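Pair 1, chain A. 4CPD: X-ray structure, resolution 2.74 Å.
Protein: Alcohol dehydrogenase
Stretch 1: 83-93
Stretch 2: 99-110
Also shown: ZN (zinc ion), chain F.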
# COMPACT_ATOMS: atom_id res chain seq x y z
N GLY A 83 24.22 -13.19 -5.24
CA GLY A 83 22.92 -13.76 -4.83
C GLY A 83 22.24 -12.86 -3.84
O GLY A 83 22.90 -12.08 -3.16
N PRO A 84 20.91 -12.95 -3.76
CA PRO A 84 20.15 -12.27 -2.72
C PRO A 84 20.59 -12.63 -1.31
O PRO A 84 20.99 -13.75 -1.05
CB PRO A 84 18.74 -12.79 -2.93
CG PRO A 84 18.69 -13.13 -4.37
CD PRO A 84 20.04 -13.72 -4.66
N PHE A 85 20.52 -11.68 -0.40
CA PHE A 85 20.82 -11.91 0.98
C PHE A 85 19.85 -12.85 1.68
O PHE A 85 20.10 -13.29 2.78
CB PHE A 85 20.89 -10.59 1.73
CG PHE A 85 19.56 -9.92 1.96
CD1 PHE A 85 18.78 -10.23 3.07
CD2 PHE A 85 19.13 -8.91 1.11
CE1 PHE A 85 17.58 -9.58 3.31
CE2 PHE A 85 17.92 -8.27 1.34
CZ PHE A 85 17.16 -8.60 2.44
N HIS A 86 18.73 -13.15 1.05
CA HIS A 86 17.78 -14.02 1.66
C HIS A 86 17.49 -15.15 0.68
O HIS A 86 17.50 -14.95 -0.50
CB HIS A 86 16.52 -13.24 2.02
CG HIS A 86 15.77 -12.72 0.83
ND1 HIS A 86 16.11 -11.55 0.20
CD2 HIS A 86 14.70 -13.21 0.17
CE1 HIS A 86 15.27 -11.34 -0.80
NE2 HIS A 86 14.42 -12.34 -0.85
N ILE A 87 17.22 -16.34 1.21
CA ILE A 87 17.09 -17.52 0.38
C ILE A 87 15.65 -17.90 0.22
O ILE A 87 14.82 -17.51 1.02
CB ILE A 87 17.88 -18.73 0.95
CG1 ILE A 87 17.30 -19.19 2.30
CG2 ILE A 87 19.33 -18.35 1.18
CD1 ILE A 87 17.61 -20.64 2.62
N ALA A 88 15.40 -18.68 -0.82
CA ALA A 88 14.07 -19.01 -1.24
C ALA A 88 14.10 -20.34 -1.94
O ALA A 88 15.10 -20.69 -2.54
CB ALA A 88 13.52 -17.95 -2.17
N CYS A 89 13.00 -21.07 -1.87
CA CYS A 89 12.97 -22.46 -2.24
C CYS A 89 12.49 -22.63 -3.66
O CYS A 89 12.82 -23.62 -4.31
CB CYS A 89 12.06 -23.24 -1.26
SG CYS A 89 10.27 -23.09 -1.57
N GLY A 90 11.60 -21.74 -4.10
CA GLY A 90 11.11 -21.76 -5.46
C GLY A 90 9.86 -22.60 -5.70
O GLY A 90 9.31 -22.62 -6.83
N THR A 91 9.40 -23.33 -4.68
CA THR A 91 8.23 -24.22 -4.88
C THR A 91 7.10 -24.03 -3.86
O THR A 91 5.98 -24.45 -4.12
CB THR A 91 8.64 -25.73 -4.96
OG1 THR A 91 9.39 -26.12 -3.79
CG2 THR A 91 9.47 -26.01 -6.23
N CYS A 92 7.35 -23.39 -2.73
CA CYS A 92 6.26 -23.11 -1.80
C CYS A 92 5.26 -22.11 -2.39
O CYS A 92 5.56 -21.40 -3.37
CB CYS A 92 6.79 -22.60 -0.49
SG CYS A 92 7.36 -20.92 -0.49
N PRO A 93 4.05 -22.03 -1.81
CA PRO A 93 3.04 -21.13 -2.36
C PRO A 93 3.47 -19.67 -2.50
O PRO A 93 3.11 -19.02 -3.50
CB PRO A 93 1.88 -21.26 -1.37
CG PRO A 93 2.10 -22.56 -0.68
CD PRO A 93 3.57 -22.70 -0.58
N GLN A 99 6.73 -14.03 -4.42
CA GLN A 99 7.02 -13.31 -3.19
C GLN A 99 8.07 -14.10 -2.39
O GLN A 99 7.80 -14.69 -1.34
CB GLN A 99 5.74 -13.10 -2.40
CG GLN A 99 4.67 -12.34 -3.16
CD GLN A 99 3.44 -12.07 -2.31
OE1 GLN A 99 2.85 -13.00 -1.78
NE2 GLN A 99 3.07 -10.81 -2.18
N TYR A 100 9.28 -14.08 -2.92
CA TYR A 100 10.37 -14.95 -2.45
C TYR A 100 10.82 -14.54 -1.07
O TYR A 100 11.37 -15.35 -0.34
CB TYR A 100 11.57 -14.95 -3.42
CG TYR A 100 11.19 -15.24 -4.87
CD1 TYR A 100 11.14 -16.55 -5.36
CD2 TYR A 100 10.85 -14.20 -5.76
CE1 TYR A 100 10.78 -16.81 -6.67
CE2 TYR A 100 10.50 -14.47 -7.07
CZ TYR A 100 10.48 -15.78 -7.53
OH TYR A 100 10.11 -16.02 -8.83
N ASN A 101 10.62 -13.28 -0.71
CA ASN A 101 10.90 -12.87 0.67
C ASN A 101 9.95 -13.48 1.71
O ASN A 101 10.20 -13.37 2.87
CB ASN A 101 10.82 -11.34 0.80
CG ASN A 101 9.49 -10.78 0.35
OD1 ASN A 101 8.97 -11.16 -0.71
ND2 ASN A 101 8.90 -9.93 1.16
N LEU A 102 8.83 -14.08 1.29
CA LEU A 102 7.94 -14.77 2.22
C LEU A 102 8.03 -16.27 2.11
O LEU A 102 7.13 -16.97 2.60
CB LEU A 102 6.51 -14.33 1.94
CG LEU A 102 6.32 -12.82 2.12
CD1 LEU A 102 4.91 -12.42 1.70
CD2 LEU A 102 6.61 -12.39 3.56
N CYS A 103 9.11 -16.76 1.48
CA CYS A 103 9.32 -18.21 1.27
C CYS A 103 9.17 -18.93 2.60
O CYS A 103 9.68 -18.47 3.62
CB CYS A 103 10.71 -18.49 0.73
SG CYS A 103 11.00 -20.25 0.58
N GLU A 104 8.46 -20.05 2.57
CA GLU A 104 8.21 -20.84 3.79
C GLU A 104 9.46 -21.53 4.33
O GLU A 104 9.58 -21.74 5.52
CB GLU A 104 7.07 -21.85 3.57
CG GLU A 104 5.71 -21.30 4.03
CD GLU A 104 4.55 -21.93 3.30
OE1 GLU A 104 4.82 -22.89 2.55
OE2 GLU A 104 3.39 -21.45 3.46
N ARG A 105 10.40 -21.84 3.45
CA ARG A 105 11.74 -22.29 3.85
C ARG A 105 12.77 -21.14 3.80
O ARG A 105 13.97 -21.35 3.61
CB ARG A 105 12.17 -23.44 2.95
CG ARG A 105 11.48 -24.75 3.27
CD ARG A 105 11.78 -25.82 2.24
NE ARG A 105 10.81 -25.65 1.18
CZ ARG A 105 9.69 -26.35 1.03
NH1 ARG A 105 9.42 -27.37 1.84
NH2 ARG A 105 8.87 -26.02 0.03
N GLY A 106 12.27 -19.92 3.97
CA GLY A 106 13.09 -18.75 3.79
C GLY A 106 14.08 -18.58 4.90
O GLY A 106 13.89 -19.12 5.97
N GLY A 107 15.15 -17.83 4.63
CA GLY A 107 16.14 -17.44 5.64
C GLY A 107 17.06 -16.36 5.14
O GLY A 107 17.01 -16.01 3.98
N VAL A 108 17.91 -15.85 6.02
CA VAL A 108 18.92 -14.84 5.69
C VAL A 108 20.25 -15.35 6.17
O VAL A 108 20.39 -15.72 7.32
CB VAL A 108 18.68 -13.52 6.45
CG1 VAL A 108 19.73 -12.50 6.09
CG2 VAL A 108 17.29 -12.99 6.16
N TYR A 109 21.24 -15.33 5.29
CA TYR A 109 22.60 -15.78 5.65
C TYR A 109 23.11 -15.05 6.88
O TYR A 109 22.93 -13.84 7.01
CB TYR A 109 23.61 -15.55 4.51
CG TYR A 109 23.30 -16.23 3.20
CD1 TYR A 109 23.46 -17.60 3.04
CD2 TYR A 109 22.86 -15.49 2.11
CE1 TYR A 109 23.16 -18.22 1.84
CE2 TYR A 109 22.59 -16.09 0.89
CZ TYR A 109 22.73 -17.45 0.77
OH TYR A 109 22.43 -17.99 -0.44
N GLY A 110 23.79 -15.78 7.74
CA GLY A 110 24.50 -15.20 8.87
C GLY A 110 23.64 -14.29 9.73
O GLY A 110 24.14 -13.27 10.26
ZN ZN F . 9.70 -20.92 -1.03
O HOH W 1 21.68 -16.14 -2.55

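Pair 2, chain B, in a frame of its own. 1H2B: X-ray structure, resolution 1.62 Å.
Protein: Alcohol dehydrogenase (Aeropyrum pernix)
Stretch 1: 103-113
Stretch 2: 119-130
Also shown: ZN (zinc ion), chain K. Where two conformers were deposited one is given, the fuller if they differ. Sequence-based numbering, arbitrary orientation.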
# COMPACT_ATOMS: atom_id res chain seq x y z
N LEU B 103 12.44 -23.51 -13.70
CA LEU B 103 12.39 -23.84 -12.28
C LEU B 103 12.58 -22.68 -11.37
O LEU B 103 13.61 -21.98 -11.42
CB LEU B 103 13.43 -24.93 -11.90
CG LEU B 103 13.34 -26.19 -12.76
CD1 LEU B 103 14.42 -27.23 -12.33
CD2 LEU B 103 11.97 -26.83 -12.61
N HIS B 104 11.62 -22.46 -10.46
CA HIS B 104 11.86 -21.55 -9.35
C HIS B 104 12.98 -22.13 -8.47
O HIS B 104 13.03 -23.33 -8.25
CB HIS B 104 10.60 -21.42 -8.51
CG HIS B 104 10.69 -20.33 -7.49
ND1 HIS B 104 11.37 -20.49 -6.30
CD2 HIS B 104 10.29 -19.05 -7.54
CE1 HIS B 104 11.37 -19.34 -5.64
NE2 HIS B 104 10.71 -18.45 -6.37
N PRO B 105 13.95 -21.31 -8.06
CA PRO B 105 15.11 -21.92 -7.40
C PRO B 105 14.87 -22.47 -6.02
O PRO B 105 15.75 -23.18 -5.54
CB PRO B 105 16.16 -20.78 -7.40
CG PRO B 105 15.43 -19.53 -7.75
CD PRO B 105 14.10 -19.86 -8.28
N ALA B 106 13.77 -22.16 -5.35
CA ALA B 106 13.47 -22.66 -4.00
C ALA B 106 12.62 -23.92 -4.09
O ALA B 106 11.72 -24.01 -4.92
CB ALA B 106 12.68 -21.61 -3.23
N VAL B 107 12.94 -24.90 -3.27
CA VAL B 107 12.13 -26.08 -3.12
C VAL B 107 11.46 -25.95 -1.74
O VAL B 107 12.14 -25.95 -0.71
CB VAL B 107 13.02 -27.36 -3.20
CG1 VAL B 107 12.20 -28.59 -2.72
CG2 VAL B 107 13.50 -27.56 -4.62
N THR B 108 10.14 -25.79 -1.73
CA THR B 108 9.40 -25.47 -0.49
C THR B 108 8.26 -26.46 -0.21
O THR B 108 7.79 -27.10 -1.11
CB THR B 108 8.79 -24.03 -0.59
OG1 THR B 108 7.91 -23.98 -1.71
CG2 THR B 108 9.86 -22.99 -0.93
N ASP B 109 7.83 -26.52 1.06
CA ASP B 109 6.75 -27.45 1.51
C ASP B 109 5.30 -27.04 1.17
O ASP B 109 4.42 -27.90 0.97
CB ASP B 109 6.88 -27.77 3.02
CG ASP B 109 6.85 -26.52 3.93
OD1 ASP B 109 6.13 -25.54 3.63
OD2 ASP B 109 7.50 -26.44 5.01
N GLY B 110 5.04 -25.74 1.09
CA GLY B 110 3.69 -25.25 0.89
C GLY B 110 2.81 -25.32 2.14
O GLY B 110 1.61 -25.01 2.08
N THR B 111 3.39 -25.71 3.28
CA THR B 111 2.58 -25.92 4.50
C THR B 111 2.78 -24.87 5.58
O THR B 111 1.83 -24.52 6.31
CB THR B 111 2.81 -27.34 5.09
OG1 THR B 111 4.21 -27.59 5.19
CG2 THR B 111 2.30 -28.43 4.12
N CYS B 112 4.00 -24.34 5.68
CA CYS B 112 4.28 -23.31 6.68
C CYS B 112 3.56 -21.98 6.34
O CYS B 112 3.09 -21.79 5.21
CB CYS B 112 5.78 -23.08 6.80
SG CYS B 112 6.43 -22.04 5.47
N LEU B 113 3.48 -21.08 7.32
CA LEU B 113 2.70 -19.85 7.18
C LEU B 113 3.20 -18.93 6.06
O LEU B 113 2.40 -18.24 5.41
CB LEU B 113 2.61 -19.10 8.51
CG LEU B 113 1.50 -19.55 9.46
CD1 LEU B 113 2.02 -20.52 10.53
CD2 LEU B 113 0.83 -18.35 10.12
N GLU B 119 5.09 -16.47 0.06
CA GLU B 119 6.49 -15.97 0.02
C GLU B 119 7.48 -17.14 0.04
O GLU B 119 7.97 -17.53 1.11
CB GLU B 119 6.78 -14.98 1.16
CG GLU B 119 6.02 -13.66 1.00
CD GLU B 119 6.56 -12.75 -0.09
OE1 GLU B 119 7.18 -13.22 -1.05
OE2 GLU B 119 6.33 -11.53 0.01
N ASP B 120 7.74 -17.71 -1.14
CA ASP B 120 8.54 -18.93 -1.24
C ASP B 120 9.89 -18.79 -0.58
O ASP B 120 10.36 -19.75 0.02
CB ASP B 120 8.79 -19.31 -2.70
CG ASP B 120 7.52 -19.55 -3.48
OD1 ASP B 120 6.72 -18.58 -3.70
OD2 ASP B 120 7.27 -20.70 -3.93
N MET B 121 10.51 -17.60 -0.67
CA MET B 121 11.84 -17.44 -0.10
C MET B 121 11.87 -17.41 1.40
O MET B 121 12.96 -17.44 2.00
CB MET B 121 12.58 -16.22 -0.69
CG MET B 121 12.76 -16.22 -2.23
SD MET B 121 13.56 -17.74 -2.81
CE MET B 121 15.04 -17.69 -1.89
N HIS B 122 10.69 -17.43 2.03
CA HIS B 122 10.65 -17.33 3.48
C HIS B 122 10.04 -18.58 4.10
O HIS B 122 9.68 -18.61 5.29
CB HIS B 122 9.99 -16.03 3.90
CG HIS B 122 10.80 -14.86 3.47
ND1 HIS B 122 12.02 -14.55 4.03
CD2 HIS B 122 10.61 -13.97 2.47
CE1 HIS B 122 12.55 -13.51 3.40
NE2 HIS B 122 11.71 -13.14 2.45
N CYS B 123 9.95 -19.61 3.28
CA CYS B 123 9.46 -20.89 3.74
C CYS B 123 10.40 -21.52 4.76
O CYS B 123 11.62 -21.50 4.60
CB CYS B 123 9.19 -21.79 2.54
SG CYS B 123 7.77 -21.19 1.61
N GLU B 124 9.82 -22.04 5.84
CA GLU B 124 10.59 -22.62 6.94
C GLU B 124 11.53 -23.75 6.55
O GLU B 124 12.63 -23.86 7.08
CB GLU B 124 9.63 -23.12 8.03
CG GLU B 124 8.98 -22.01 8.83
CD GLU B 124 9.33 -22.09 10.31
OE1 GLU B 124 9.42 -23.23 10.84
OE2 GLU B 124 9.54 -21.02 10.94
N ASN B 125 11.10 -24.60 5.63
CA ASN B 125 11.89 -25.79 5.34
C ASN B 125 12.56 -25.69 3.98
O ASN B 125 12.70 -26.69 3.26
CB ASN B 125 11.02 -27.05 5.42
CG ASN B 125 10.59 -27.37 6.84
OD1 ASN B 125 11.40 -27.39 7.78
ND2 ASN B 125 9.29 -27.63 7.02
N LEU B 126 12.98 -24.49 3.63
CA LEU B 126 13.51 -24.18 2.30
C LEU B 126 14.81 -24.92 1.99
O LEU B 126 15.75 -24.93 2.78
CB LEU B 126 13.78 -22.67 2.22
CG LEU B 126 14.08 -22.08 0.85
CD1 LEU B 126 13.62 -22.95 -0.25
CD2 LEU B 126 13.24 -20.84 0.80
N GLU B 127 14.85 -25.52 0.80
CA GLU B 127 16.08 -26.10 0.22
C GLU B 127 16.27 -25.39 -1.12
O GLU B 127 15.30 -24.88 -1.68
CB GLU B 127 15.85 -27.59 0.03
CG GLU B 127 15.65 -28.29 1.37
CD GLU B 127 15.82 -29.80 1.31
OE1 GLU B 127 14.79 -30.51 1.24
OE2 GLU B 127 16.98 -30.27 1.35
N PHE B 128 17.51 -25.30 -1.59
CA PHE B 128 17.78 -24.44 -2.73
C PHE B 128 18.81 -25.15 -3.59
O PHE B 128 20.04 -25.06 -3.32
CB PHE B 128 18.28 -23.08 -2.19
CG PHE B 128 18.18 -21.90 -3.14
CD1 PHE B 128 17.37 -20.81 -2.83
CD2 PHE B 128 18.99 -21.81 -4.26
CE1 PHE B 128 17.30 -19.70 -3.68
CE2 PHE B 128 18.94 -20.70 -5.11
CZ PHE B 128 18.08 -19.64 -4.82
N PRO B 129 18.37 -25.90 -4.62
CA PRO B 129 19.30 -26.56 -5.53
C PRO B 129 20.41 -25.62 -6.05
O PRO B 129 20.18 -24.49 -6.50
CB PRO B 129 18.41 -27.04 -6.66
CG PRO B 129 17.09 -27.39 -5.90
CD PRO B 129 16.96 -26.22 -4.94
N GLY B 130 21.65 -26.09 -5.91
CA GLY B 130 22.76 -25.27 -6.33
C GLY B 130 23.36 -24.42 -5.24
O GLY B 130 24.49 -23.97 -5.38
ZN ZN K . 6.97 -23.33 3.57
O HOH W 2 17.71 -23.75 -7.46
O HOH W 3 9.01 -22.74 -4.58

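Both pairs fold two short, mostly irregular stretches against each other around a zinc ion. After superposition of 14 central residues, the backbones agree to 0.8 Å. In each pair the stretches run antiparallel at one end. I87(A) N donates to G107(A) O at 2.8 Å, and V107(B) N donates to E127(B) O at the same 2.8 Å. Pair 2 closes the return bond, E127(B) N to V107(B) O, at 3.1 Å. A type I turn starts at a matched cysteine in both, running from C103(A) to G106(A) and from C123(B) to L126(B).

At the zinc end, different side chains fill one position. C89(A) matches D109(B), with side-chain centres 0.5 Å apart. C89(A) SG binds zinc at 2.3 Å, and D109(B) OD1 binds its zinc at 2.4 Å. Each ligand atom also accepts two backbone bonds. T91(A) N and C92(A) N both lie 3.2 Å from C89(A) SG. T111(B) N lies 2.8 Å and C112(B) N 3.2 Å from D109(B) OD1. The matched C92(A) and C112(B) bind zinc through SG at 2.4 Å each. Their sulfurs also accept a bond from the other stretch: E104(A) N to C92(A) SG and E124(B) N to C112(B) SG are both 3.4 Å.

The matched cysteines C103(A) and C123(B) differ. C103(A), chi1 t, places SG 2.2 Å from zinc. In the conformer given, C123(B) has chi1 m and its SG is not among the zinc ligands; the residue is bonded covalently to a group elsewhere in the structure. R105(A) and N125(B) both reach the first ligand residue. R105(A) NH2 makes a weak bond to C89(A) SG at 3.6 Å. N125(B) ND2 bonds to D109(B) OD2 at 2.9 Å, so the carboxylate serves zinc and asparagine through different oxygens.

Packing beyond the zinc is solved with different residues. At matched positions, F85(A) CD1 meets V108(A) CG1 at 3.9 Å, while P105(B) CB meets F128(B) CZ at 3.4 Å. The aromatic ring comes from stretch 1 in pair 1 and from stretch 2 in pair 2. I87(A) CG2 packs on Y109(A) CZ at 3.5 Å; V107(B) CG2 packs on P129(B) CD at 3.7 Å. G106(A) has no side chain, but its counterpart L126(B) sends CD1 to within 3.4 Å of A106(B) CB. A106(B) lies where the larger H86(A) does. Both reach the next matched position: H86(A) CD2 is 3.8 Å from N101(A) CA, and A106(B) CB is 4.0 Å from M121(B) SD.

Water also links the stretches. In pair 1, one water bonds P84(A) O and Y109(A) OH, each at 2.9 Å. In pair 2, one bonds P105(B) O and P129(B) O, each at 2.8 Å.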